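Putative isomerase YbhH (Escherichia coli, PDB 6OTV) is a putative isomerase of the PrpF family, whose substrate and reaction are not established. Local coordinates at residues Y75-V80 with P91-M96. Sequence-based numbering, arbitrary orientation.
With PO4 (phosphate ion), chain I.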
loop_
_atom_site.group_PDB
_atom_site.type_symbol
_atom_site.label_atom_id
_atom_site.label_comp_id
_atom_site.label_asym_id
_atom_site.label_seq_id
_atom_site.Cartn_x
_atom_site.Cartn_y
_atom_site.Cartn_z
ATOM N N TYR A 75 6.718 -6.473 10.690
ATOM C CA TYR A 75 6.423 -6.624 12.111
ATOM C C TYR A 75 5.861 -8.019 12.341
ATOM O O TYR A 75 4.771 -8.343 11.857
ATOM C CB TYR A 75 5.446 -5.540 12.576
ATOM C CG TYR A 75 4.658 -5.855 13.832
ATOM C CD1 TYR A 75 5.297 -6.201 15.019
ATOM C CD2 TYR A 75 3.271 -5.773 13.839
ATOM C CE1 TYR A 75 4.573 -6.475 16.167
ATOM C CE2 TYR A 75 2.539 -6.044 14.981
ATOM C CZ TYR A 75 3.195 -6.395 16.142
ATOM O OH TYR A 75 2.466 -6.663 17.279
ATOM N N LEU A 76 6.607 -8.845 13.070
ATOM C CA LEU A 76 6.172 -10.180 13.456
ATOM C C LEU A 76 5.907 -10.189 14.955
ATOM O O LEU A 76 6.806 -9.890 15.749
ATOM C CB LEU A 76 7.223 -11.229 13.091
ATOM C CG LEU A 76 6.957 -12.652 13.585
ATOM C CD1 LEU A 76 5.674 -13.204 12.984
ATOM C CD2 LEU A 76 8.142 -13.557 13.270
ATOM N N PHE A 77 4.680 -10.525 15.337
ATOM C CA PHE A 77 4.291 -10.581 16.737
ATOM C C PHE A 77 4.367 -12.012 17.249
ATOM O O PHE A 77 4.071 -12.961 16.518
ATOM C CB PHE A 77 2.875 -10.037 16.945
ATOM C CG PHE A 77 2.352 -10.258 18.334
ATOM C CD1 PHE A 77 2.843 -9.515 19.397
ATOM C CD2 PHE A 77 1.391 -11.224 18.583
ATOM C CE1 PHE A 77 2.373 -9.720 20.686
ATOM C CE2 PHE A 77 0.917 -11.436 19.870
ATOM C CZ PHE A 77 1.407 -10.681 20.922
ATOM N N ALA A 78 4.762 -12.156 18.513
ATOM C CA ALA A 78 4.791 -13.452 19.177
ATOM C C ALA A 78 4.289 -13.291 20.602
ATOM O O ALA A 78 4.699 -12.365 21.309
ATOM C CB ALA A 78 6.203 -14.051 19.176
ATOM N N GLN A 79 3.396 -14.186 21.015
ATOM C CA GLN A 79 2.927 -14.261 22.393
ATOM C C GLN A 79 3.732 -15.336 23.113
ATOM O O GLN A 79 3.720 -16.503 22.705
ATOM C CB GLN A 79 1.431 -14.577 22.447
ATOM C CG GLN A 79 0.833 -14.603 23.852
ATOM C CD GLN A 79 0.669 -13.216 24.452
ATOM O OE1 GLN A 79 0.256 -12.277 23.772
ATOM N NE2 GLN A 79 0.997 -13.081 25.731
ATOM N N VAL A 80 4.441 -14.947 24.165
ATOM C CA VAL A 80 5.247 -15.877 24.947
ATOM C C VAL A 80 4.411 -16.294 26.148
ATOM O O VAL A 80 4.145 -15.484 27.043
ATOM C CB VAL A 80 6.586 -15.259 25.371
ATOM C CG1 VAL A 80 7.399 -16.253 26.183
ATOM C CG2 VAL A 80 7.370 -14.815 24.143
ATOM N N PRO A 91 -2.018 -14.110 16.431
ATOM C CA PRO A 91 -2.736 -12.845 16.254
ATOM C C PRO A 91 -1.825 -11.701 15.820
ATOM O O PRO A 91 -0.602 -11.821 15.729
ATOM C CB PRO A 91 -3.310 -12.583 17.646
ATOM C CG PRO A 91 -2.267 -13.110 18.552
ATOM C CD PRO A 91 -1.657 -14.314 17.849
ATOM N N ASN A 92 -2.467 -10.569 15.545
ATOM C CA ASN A 92 -1.791 -9.296 15.324
ATOM C C ASN A 92 -2.112 -8.412 16.521
ATOM O O ASN A 92 -3.252 -7.956 16.675
ATOM C CB ASN A 92 -2.242 -8.654 14.012
ATOM C CG ASN A 92 -1.731 -7.230 13.844
ATOM O OD1 ASN A 92 -0.730 -6.836 14.444
ATOM N ND2 ASN A 92 -2.421 -6.451 13.021
ATOM N N CYS A 93 -1.119 -8.185 17.376
ATOM C CA CYS A 93 -1.313 -7.378 18.577
ATOM C C CYS A 93 -1.241 -5.905 18.197
ATOM O O CYS A 93 -0.174 -5.402 17.827
ATOM C CB CYS A 93 -0.273 -7.726 19.636
ATOM S SG CYS A 93 -0.458 -6.788 21.166
ATOM N N GLY A 94 -2.378 -5.213 18.292
ATOM C CA GLY A 94 -2.429 -3.812 17.923
ATOM C C GLY A 94 -1.776 -2.892 18.927
ATOM O O GLY A 94 -1.365 -1.785 18.564
ATOM N N ASN A 95 -1.666 -3.323 20.181
ATOM C CA ASN A 95 -1.019 -2.487 21.182
ATOM C C ASN A 95 0.498 -2.513 21.034
ATOM O O ASN A 95 1.144 -1.462 21.073
ATOM C CB ASN A 95 -1.451 -2.926 22.578
ATOM C CG ASN A 95 -2.845 -2.459 22.910
ATOM O OD1 ASN A 95 -3.039 -1.329 23.360
ATOM N ND2 ASN A 95 -3.832 -3.314 22.665
ATOM N N MET A 96 1.085 -3.700 20.854
ATOM C CA MET A 96 2.516 -3.761 20.569
ATOM C C MET A 96 2.841 -3.059 19.259
ATOM O O MET A 96 3.937 -2.506 19.103
ATOM C CB MET A 96 2.993 -5.215 20.533
ATOM C CG MET A 96 2.986 -5.896 21.890
ATOM S SD MET A 96 4.269 -5.272 22.995
ATOM C CE MET A 96 5.713 -6.121 22.359
HETATM P P PO4 I . -4.758 -6.194 21.060
HETATM O O1 PO4 I . -5.091 -7.577 21.576
HETATM O O2 PO4 I . -3.415 -5.761 21.595
HETATM O O3 PO4 I . -4.734 -6.209 19.547
HETATM O O4 PO4 I . -5.801 -5.213 21.535
#
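Pro91 touches the Phe77 ring with its CG, 3.8 Å from Phe77 CE2, while its carbonyl O comes obliquely to Phe77 CD2. Asn92, with CG anti to its backbone N (chi1 171°), brings OD1 to the edge of the Tyr75 ring, Asn92 OD1 lying 3.4 Å from Tyr75 CE2 and near the ring plane, the amide steeply inclined to the ring. Cys93 CB sits over the middle of one Phe77 face, 3.5 Å from the ring centroid, a CH-pi contact; SG lies obliquely beyond. The Cys93 carbonyl O accepts a hydrogen bond from Tyr75 OH (3.0 Å), which arrives in the carbonyl plane on a lone pair. Gly94 N and Asn95 ND2 donate nearly straight hydrogen bonds to phosphate O3 and O2 respectively; Asn95 N adds a weak one to O2, and Cys93 SG lies 3.2 Å from phosphate O2. Ile279 N of helix 279-290 also binds this ion, probably from the crystallisation liquor. Met96 N closes a capping bond to Cys93 SG (3.5 Å, 171°), Met96 CB lies 3.6 Å from Tyr75 OH, and Met96 CG comes obliquely to Phe77 CE1 (4.1 Å). Strand 73-80 thus presents two aromatic rings to the start of helix 94-106, with Cys93 as N-cap. In diaminopimelate epimerase-like enzymes, catalytic cysteines flank the substrate's alpha-carbon and helix N-termini bind its carboxylate; the phosphate probably marks the corresponding pocket, though a catalytic role for Cys93 is not established.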